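PDB 6CPY: GRMZM2G135359 pseudokinase from Zea mays, which is of uncertain function but forms the pseudokinase domain of a membrane receptor-like protein and may bind ATP, its kinase activity being doubtful. Local coordinates for residues His100-Asn105 with Ala186-Leu191; Ala125-Phe131 with Ser175-Thr181. One frame throughout, in Å; residues are numbered along the deposited sequence.

Contact 1: His100-Asn105 with Ala186-Leu191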
ATOM      1  N   HIS A 100       0.811   7.468  -8.920  1.00 35.93           N
ATOM      2  CA  HIS A 100       2.019   6.694  -9.219  1.00 32.03           C
ATOM      3  C   HIS A 100       1.651   5.317  -9.735  1.00 30.68           C
ATOM      4  O   HIS A 100       0.693   4.686  -9.253  1.00 27.48           O
ATOM      5  CB  HIS A 100       2.928   6.603  -8.001  1.00 32.09           C
ATOM      6  CG  HIS A 100       4.339   6.220  -8.342  1.00 32.04           C
ATOM      7  ND1 HIS A 100       4.726   4.913  -8.540  1.00 31.11           N
ATOM      8  CD2 HIS A 100       5.442   6.977  -8.556  1.00 32.77           C
ATOM      9  CE1 HIS A 100       6.012   4.877  -8.848  1.00 32.76           C
ATOM     10  NE2 HIS A 100       6.471   6.117  -8.868  1.00 31.33           N
ATOM     11  N   LYS A 101       2.419   4.842 -10.714  1.00 30.03           N
ATOM     12  CA  LYS A 101       2.226   3.513 -11.279  1.00 31.31           C
ATOM     13  C   LYS A 101       2.206   2.411 -10.212  1.00 29.08           C
ATOM     14  O   LYS A 101       1.517   1.412 -10.366  1.00 28.51           O
ATOM     15  CB  LYS A 101       3.330   3.234 -12.301  1.00 35.82           C
ATOM     16  CG  LYS A 101       3.182   1.952 -13.093  1.00 39.61           C
ATOM     17  CD  LYS A 101       4.492   1.578 -13.768  1.00 41.94           C
ATOM     18  CE  LYS A 101       4.926   2.629 -14.779  1.00 43.76           C
ATOM     19  NZ  LYS A 101       6.101   2.170 -15.565  1.00 45.40           N
ATOM     20  N   ASN A 102       2.964   2.600  -9.133  1.00 27.09           N
ATOM     21  CA  ASN A 102       3.099   1.605  -8.069  1.00 25.51           C
ATOM     22  C   ASN A 102       2.310   1.971  -6.816  1.00 25.01           C
ATOM     23  O   ASN A 102       2.573   1.444  -5.724  1.00 23.12           O
ATOM     24  CB  ASN A 102       4.583   1.380  -7.735  1.00 25.83           C
ATOM     25  CG  ASN A 102       5.352   0.811  -8.906  1.00 26.34           C
ATOM     26  OD1 ASN A 102       6.210   1.476  -9.476  1.00 25.57           O
ATOM     27  ND2 ASN A 102       5.005  -0.411  -9.305  1.00 26.34           N
ATOM     28  N   PHE A 103       1.291   2.821  -6.989  1.00 22.99           N
ATOM     29  CA  PHE A 103       0.345   3.114  -5.928  1.00 23.32           C
ATOM     30  C   PHE A 103      -1.051   2.654  -6.390  1.00 22.89           C
ATOM     31  O   PHE A 103      -1.351   2.687  -7.578  1.00 22.58           O
ATOM     32  CB  PHE A 103       0.328   4.619  -5.609  1.00 23.67           C
ATOM     33  CG  PHE A 103      -0.499   4.968  -4.402  1.00 23.86           C
ATOM     34  CD1 PHE A 103      -0.129   4.522  -3.146  1.00 24.05           C
ATOM     35  CD2 PHE A 103      -1.657   5.734  -4.526  1.00 24.22           C
ATOM     36  CE1 PHE A 103      -0.883   4.809  -2.030  1.00 25.13           C
ATOM     37  CE2 PHE A 103      -2.417   6.026  -3.411  1.00 24.53           C
ATOM     38  CZ  PHE A 103      -2.041   5.563  -2.169  1.00 25.00           C
ATOM     39  N   MET A 104      -1.867   2.209  -5.442  1.00 23.30           N
ATOM     40  CA  MET A 104      -3.269   1.892  -5.702  1.00 22.88           C
ATOM     41  C   MET A 104      -4.049   3.217  -5.691  1.00 23.41           C
ATOM     42  O   MET A 104      -4.545   3.653  -4.651  1.00 24.30           O
ATOM     43  CB  MET A 104      -3.782   0.912  -4.652  1.00 24.75           C
ATOM     44  CG  MET A 104      -5.244   0.523  -4.809  1.00 26.61           C
ATOM     45  SD  MET A 104      -5.645  -0.993  -3.895  1.00 31.02           S
ATOM     46  CE  MET A 104      -4.862  -2.159  -4.961  1.00 29.06           C
ATOM     47  N   ASN A 105      -4.115   3.845  -6.864  1.00 22.20           N
ATOM     48  CA  ASN A 105      -4.535   5.234  -6.996  1.00 23.42           C
ATOM     49  C   ASN A 105      -6.030   5.433  -6.726  1.00 22.85           C
ATOM     50  O   ASN A 105      -6.864   4.568  -7.039  1.00 22.47           O
ATOM     51  CB  ASN A 105      -4.160   5.781  -8.368  1.00 24.33           C
ATOM     52  CG  ASN A 105      -2.657   5.797  -8.592  1.00 24.52           C
ATOM     53  OD1 ASN A 105      -1.945   6.483  -7.895  1.00 26.00           O
ATOM     54  ND2 ASN A 105      -2.188   5.030  -9.550  1.00 24.94           N
ATOM     55  N   ALA A 186       3.862  -4.227  -8.260  1.00 26.83           N
ATOM     56  CA  ALA A 186       3.422  -3.788  -6.949  1.00 26.70           C
ATOM     57  C   ALA A 186       2.498  -2.577  -7.036  1.00 25.99           C
ATOM     58  O   ALA A 186       2.759  -1.656  -7.794  1.00 25.50           O
ATOM     59  CB  ALA A 186       4.620  -3.434  -6.082  1.00 27.40           C
ATOM     60  N   LYS A 187       1.441  -2.591  -6.226  1.00 26.85           N
ATOM     61  CA  LYS A 187       0.672  -1.395  -5.905  1.00 26.70           C
ATOM     62  C   LYS A 187       0.511  -1.265  -4.399  1.00 25.57           C
ATOM     63  O   LYS A 187      -0.241  -2.020  -3.759  1.00 26.22           O
ATOM     64  CB  LYS A 187      -0.684  -1.392  -6.636  1.00 29.01           C
ATOM     65  CG  LYS A 187      -0.577  -0.826  -8.050  1.00 29.50           C
ATOM     66  CD  LYS A 187      -1.935  -0.612  -8.712  1.00 30.32           C
ATOM     67  CE  LYS A 187      -1.781  -0.116 -10.133  1.00 28.52           C
ATOM     68  NZ  LYS A 187      -1.356   1.306 -10.218  1.00 27.52           N
ATOM     69  N   VAL A 188       1.256  -0.326  -3.822  1.00 24.95           N
ATOM     70  CA  VAL A 188       1.146  -0.016  -2.406  1.00 24.70           C
ATOM     71  C   VAL A 188      -0.201   0.677  -2.203  1.00 25.79           C
ATOM     72  O   VAL A 188      -0.598   1.502  -3.026  1.00 25.87           O
ATOM     73  CB  VAL A 188       2.270   0.909  -1.923  1.00 26.55           C
ATOM     74  CG1 VAL A 188       2.117   1.218  -0.438  1.00 26.73           C
ATOM     75  CG2 VAL A 188       3.635   0.281  -2.211  1.00 26.44           C
ATOM     76  N   SER A 189      -0.895   0.335  -1.125  1.00 25.48           N
ATOM     77  CA  SER A 189      -2.251   0.863  -0.910  1.00 26.21           C
ATOM     78  C   SER A 189      -2.404   1.630   0.385  1.00 26.78           C
ATOM     79  O   SER A 189      -1.610   1.486   1.325  1.00 27.56           O
ATOM     80  CB  SER A 189      -3.274  -0.258  -0.946  1.00 26.99           C
ATOM     81  OG  SER A 189      -3.178  -1.080   0.196  1.00 26.16           O
ATOM     82  N   ASP A 190      -3.453   2.443   0.428  1.00 25.92           N
ATOM     83  CA  ASP A 190      -3.883   3.083   1.648  1.00 28.08           C
ATOM     84  C   ASP A 190      -5.414   3.075   1.666  1.00 28.76           C
ATOM     85  O   ASP A 190      -6.059   4.053   1.269  1.00 30.32           O
ATOM     86  CB  ASP A 190      -3.351   4.497   1.713  1.00 29.20           C
ATOM     87  CG  ASP A 190      -3.811   5.244   2.961  1.00 30.59           C
ATOM     88  OD1 ASP A 190      -4.261   4.623   3.945  1.00 32.47           O
ATOM     89  OD2 ASP A 190      -3.728   6.474   2.942  1.00 37.17           O
ATOM     90  N   LEU A 191      -5.966   1.966   2.132  1.00 29.91           N
ATOM     91  CA  LEU A 191      -7.407   1.712   2.077  1.00 31.87           C
ATOM     92  C   LEU A 191      -8.150   2.087   3.361  1.00 34.29           C
ATOM     93  O   LEU A 191      -9.368   2.298   3.340  1.00 35.06           O
ATOM     94  CB  LEU A 191      -7.640   0.245   1.740  1.00 32.17           C
ATOM     95  CG  LEU A 191      -7.063  -0.174   0.386  1.00 31.93           C
ATOM     96  CD1 LEU A 191      -7.126  -1.675   0.221  1.00 32.93           C
ATOM     97  CD2 LEU A 191      -7.780   0.516  -0.766  1.00 33.01           C
TER
HETATM   98  O   HOH W   1      -4.937   2.827  -2.055  1.00 22.96           O
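The Lys187 side chain lies alongside that of Met104, Lys187 CB to Met104 CB 4.3 Å, and belongs to the seam where the loop following the kinase C-helix (82-96) meets the strand leading into the DFG-equivalent Asp190-Leu191. The two backbones run parallel through a single beta bridge, Phe103 with Val188: Val188 N donates to Asn102 O (2.9 Å) and Met104 N to Val188 O (2.8 Å). A long, flexible lysine suits its position because NZ can reach Lys101 O (2.9 Å) and Phe103 O (3.0 Å) while forming a salt bridge with Glu123. His100-Lys101-Asn102 matches the HxN motif of this kinase loop. Here a type I turn from His100 to Phe103 lets His100 ND1 accept from Asn102 N (3.0 Å), and Asn102, a compact side-chain donor, extends the pairing through ND2 to Ala186 O (3.0 Å). Apolar residues fill the buried sides: Phe103 and Val188 both pack on Cys157 of helix 144-164, and Met104 SD meets Leu191 CD2 at 4.1 Å. Asp190 turns its carboxylate to Arg171. Beyond the bridge the chains separate enough to admit one water, which donates to Met104 O (2.8 Å) and accepts from Asp190 N (2.9 Å).

Contact 2: Ala125-Phe131 with Ser175-Thr181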
ATOM      1  N   ALA A 125      -6.695  -4.344  -8.104  1.00 26.37           N
ATOM      2  CA  ALA A 125      -5.520  -5.194  -8.367  1.00 26.70           C
ATOM      3  C   ALA A 125      -5.968  -6.653  -8.398  1.00 27.60           C
ATOM      4  O   ALA A 125      -6.390  -7.177  -7.379  1.00 30.02           O
ATOM      5  CB  ALA A 125      -4.482  -4.991  -7.287  1.00 26.69           C
ATOM      6  N   PRO A 126      -5.897  -7.304  -9.570  1.00 30.19           N
ATOM      7  CA  PRO A 126      -6.494  -8.645  -9.670  1.00 31.76           C
ATOM      8  C   PRO A 126      -5.787  -9.771  -8.922  1.00 33.30           C
ATOM      9  O   PRO A 126      -6.420 -10.786  -8.620  1.00 33.48           O
ATOM     10  CB  PRO A 126      -6.500  -8.928 -11.179  1.00 31.80           C
ATOM     11  CG  PRO A 126      -5.560  -7.967 -11.786  1.00 32.40           C
ATOM     12  CD  PRO A 126      -5.465  -6.780 -10.873  1.00 30.76           C
ATOM     13  N   ASN A 127      -4.505  -9.609  -8.598  1.00 33.31           N
ATOM     14  CA  ASN A 127      -3.741 -10.714  -8.005  1.00 32.98           C
ATOM     15  C   ASN A 127      -3.543 -10.636  -6.495  1.00 33.74           C
ATOM     16  O   ASN A 127      -2.640 -11.264  -5.955  1.00 34.51           O
ATOM     17  CB  ASN A 127      -2.400 -10.863  -8.731  1.00 32.92           C
ATOM     18  CG  ASN A 127      -2.552 -11.546 -10.071  1.00 34.34           C
ATOM     19  OD1 ASN A 127      -3.241 -12.559 -10.175  1.00 37.47           O
ATOM     20  ND2 ASN A 127      -1.924 -10.998 -11.097  1.00 34.33           N
ATOM     21  N   GLY A 128      -4.390  -9.878  -5.809  1.00 33.24           N
ATOM     22  CA  GLY A 128      -4.446  -9.920  -4.360  1.00 32.77           C
ATOM     23  C   GLY A 128      -3.250  -9.258  -3.694  1.00 30.99           C
ATOM     24  O   GLY A 128      -2.607  -8.406  -4.304  1.00 32.13           O
ATOM     25  N   THR A 129      -2.959  -9.665  -2.460  1.00 30.27           N
ATOM     26  CA  THR A 129      -1.895  -9.047  -1.649  1.00 29.44           C
ATOM     27  C   THR A 129      -0.572  -9.791  -1.738  1.00 28.39           C
ATOM     28  O   THR A 129      -0.516 -10.987  -2.051  1.00 28.48           O
ATOM     29  CB  THR A 129      -2.261  -8.964  -0.161  1.00 29.73           C
ATOM     30  OG1 THR A 129      -2.309 -10.279   0.405  1.00 30.37           O
ATOM     31  CG2 THR A 129      -3.606  -8.242   0.036  1.00 30.33           C
ATOM     32  N   LEU A 130       0.503  -9.076  -1.435  1.00 26.69           N
ATOM     33  CA  LEU A 130       1.820  -9.692  -1.378  1.00 26.42           C
ATOM     34  C   LEU A 130       1.843 -10.783  -0.295  1.00 26.89           C
ATOM     35  O   LEU A 130       2.372 -11.876  -0.526  1.00 26.92           O
ATOM     36  CB  LEU A 130       2.882  -8.615  -1.114  1.00 25.62           C
ATOM     37  CG  LEU A 130       4.327  -9.074  -0.940  1.00 24.99           C
ATOM     38  CD1 LEU A 130       4.831  -9.845  -2.149  1.00 25.30           C
ATOM     39  CD2 LEU A 130       5.208  -7.870  -0.665  1.00 24.46           C
ATOM     40  N   PHE A 131       1.259 -10.493   0.868  1.00 28.15           N
ATOM     41  CA  PHE A 131       1.181 -11.459   1.976  1.00 30.06           C
ATOM     42  C   PHE A 131       0.592 -12.794   1.512  1.00 30.96           C
ATOM     43  O   PHE A 131       1.158 -13.853   1.804  1.00 33.84           O
ATOM     44  CB  PHE A 131       0.347 -10.902   3.145  1.00 30.58           C
ATOM     45  CG  PHE A 131       0.324 -11.805   4.361  1.00 31.34           C
ATOM     46  CD1 PHE A 131      -0.600 -12.830   4.462  1.00 33.09           C
ATOM     47  CD2 PHE A 131       1.236 -11.626   5.396  1.00 32.43           C
ATOM     48  CE1 PHE A 131      -0.613 -13.662   5.570  1.00 33.89           C
ATOM     49  CE2 PHE A 131       1.229 -12.450   6.501  1.00 33.91           C
ATOM     50  CZ  PHE A 131       0.301 -13.469   6.589  1.00 33.37           C
ATOM     51  N   SER A 175       3.184  -6.214   4.098  1.00 26.45           N
ATOM     52  CA  SER A 175       2.858  -7.061   2.954  1.00 26.40           C
ATOM     53  C   SER A 175       1.351  -7.246   2.756  1.00 25.88           C
ATOM     54  O   SER A 175       0.923  -7.581   1.653  1.00 25.18           O
ATOM     55  CB  SER A 175       3.588  -8.412   3.019  1.00 27.62           C
ATOM     56  OG  SER A 175       3.144  -9.181   4.116  1.00 27.97           O
ATOM     57  N   THR A 176       0.541  -7.004   3.794  1.00 26.46           N
ATOM     58  CA  THR A 176      -0.925  -7.045   3.634  1.00 28.32           C
ATOM     59  C   THR A 176      -1.505  -5.822   2.915  1.00 28.44           C
ATOM     60  O   THR A 176      -2.653  -5.853   2.450  1.00 30.38           O
ATOM     61  CB  THR A 176      -1.688  -7.228   4.982  1.00 29.94           C
ATOM     62  OG1 THR A 176      -1.602  -6.040   5.777  1.00 30.09           O
ATOM     63  CG2 THR A 176      -1.152  -8.420   5.755  1.00 31.45           C
ATOM     64  N   THR A 177      -0.727  -4.755   2.803  1.00 27.13           N
ATOM     65  CA  THR A 177      -1.201  -3.544   2.134  1.00 27.52           C
ATOM     66  C   THR A 177      -0.573  -3.293   0.776  1.00 26.26           C
ATOM     67  O   THR A 177      -0.860  -2.270   0.152  1.00 25.89           O
ATOM     68  CB  THR A 177      -1.051  -2.307   3.039  1.00 27.92           C
ATOM     69  OG1 THR A 177       0.334  -1.977   3.212  1.00 29.47           O
ATOM     70  CG2 THR A 177      -1.686  -2.585   4.379  1.00 28.81           C
ATOM     71  N   VAL A 178       0.259  -4.230   0.311  1.00 23.86           N
ATOM     72  CA  VAL A 178       0.791  -4.199  -1.042  1.00 23.57           C
ATOM     73  C   VAL A 178      -0.009  -5.173  -1.886  1.00 24.28           C
ATOM     74  O   VAL A 178      -0.057  -6.372  -1.586  1.00 25.08           O
ATOM     75  CB  VAL A 178       2.275  -4.613  -1.088  1.00 23.15           C
ATOM     76  CG1 VAL A 178       2.782  -4.605  -2.519  1.00 23.74           C
ATOM     77  CG2 VAL A 178       3.107  -3.693  -0.213  1.00 23.55           C
ATOM     78  N   TYR A 179      -0.635  -4.650  -2.931  1.00 25.53           N
ATOM     79  CA  TYR A 179      -1.405  -5.450  -3.871  1.00 26.60           C
ATOM     80  C   TYR A 179      -0.607  -5.676  -5.158  1.00 26.35           C
ATOM     81  O   TYR A 179       0.376  -4.987  -5.424  1.00 26.48           O
ATOM     82  CB  TYR A 179      -2.747  -4.775  -4.167  1.00 26.75           C
ATOM     83  CG  TYR A 179      -3.704  -4.856  -2.997  1.00 27.51           C
ATOM     84  CD1 TYR A 179      -3.588  -3.993  -1.915  1.00 27.17           C
ATOM     85  CD2 TYR A 179      -4.704  -5.824  -2.961  1.00 30.97           C
ATOM     86  CE1 TYR A 179      -4.451  -4.084  -0.834  1.00 27.77           C
ATOM     87  CE2 TYR A 179      -5.576  -5.918  -1.890  1.00 30.56           C
ATOM     88  CZ  TYR A 179      -5.445  -5.053  -0.828  1.00 29.84           C
ATOM     89  OH  TYR A 179      -6.320  -5.154   0.240  1.00 30.30           O
ATOM     90  N   LEU A 180      -1.040  -6.660  -5.931  1.00 27.12           N
ATOM     91  CA  LEU A 180      -0.335  -7.093  -7.134  1.00 28.12           C
ATOM     92  C   LEU A 180      -1.236  -6.986  -8.363  1.00 29.61           C
ATOM     93  O   LEU A 180      -2.361  -7.482  -8.346  1.00 30.45           O
ATOM     94  CB  LEU A 180       0.118  -8.543  -6.955  1.00 28.24           C
ATOM     95  CG  LEU A 180       1.011  -8.794  -5.735  1.00 28.48           C
ATOM     96  CD1 LEU A 180       1.387 -10.260  -5.625  1.00 30.35           C
ATOM     97  CD2 LEU A 180       2.270  -7.937  -5.807  1.00 29.23           C
ATOM     98  N   THR A 181      -0.716  -6.355  -9.413  1.00 31.50           N
ATOM     99  CA  THR A 181      -1.431  -6.170 -10.683  1.00 32.58           C
ATOM    100  C   THR A 181      -1.465  -7.468 -11.484  1.00 34.87           C
ATOM    101  O   THR A 181      -0.886  -8.474 -11.072  1.00 32.85           O
ATOM    102  CB  THR A 181      -0.762  -5.096 -11.570  1.00 33.15           C
ATOM    103  OG1 THR A 181       0.512  -5.569 -12.042  1.00 32.51           O
ATOM    104  CG2 THR A 181      -0.582  -3.792 -10.819  1.00 32.74           C
TER
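This is a backbone-bonded junction in the kinase fold, where the hinge between the lobes runs into the D-helix (130-135) along the strand 178-180 that follows the catalytic-loop region. A type I turn from Ala125 to Gly128 brings Asn127 N to Leu180 O (3.0 Å). Gly128 adopts positive phi (73°), easy for a residue without a side chain, and its O accepts from Leu180 N (2.9 Å); Leu130 N then reaches Val178 O (2.8 Å), framing the Thr129-Tyr179 bridge. Thr129 is the helix N-cap, its hydroxyl bonded to Glu132 N, while its methyl CG2 sits over the Tyr179 ring in a CH-pi contact, 3.9 Å from the centroid. Leu130 and the strand residues Val178, Tyr179 and Leu180 probably occupy positions of the catalytic spine, and Leu130 continues onto Val224 and Ile228 of helix 214-230. The helix's first turn is tied by Phe131 N to Ser175 O (3.0 Å). At the turn end, Asn127 ND2 donates to Thr181 O at 2.7 Å.

The contacts grip opposite members of one small antiparallel sheet: contact 1 holds strand 186-188 and contact 2 strand 178-180, paired through Lys187 N to Tyr179 O (2.7 Å). Ser189 OG also lies 2.6 Å from Thr177 O, probably a hydrogen bond. Contact 1 is more buried and adds a lysine ammonium, an asparagine amide and a bound water to its backbone bonds. Contact 2, partly exposed, makes almost all its polar ties through main-chain groups around a turn and a helix start. Tyr179 joins them: Thr129 of contact 2 covers one ring face, while Met104 CE of contact 1 packs 3.5 Å from Tyr179 CB. Helix 144-164 supports both strands, through Ile154 beneath Ala186 and Val178.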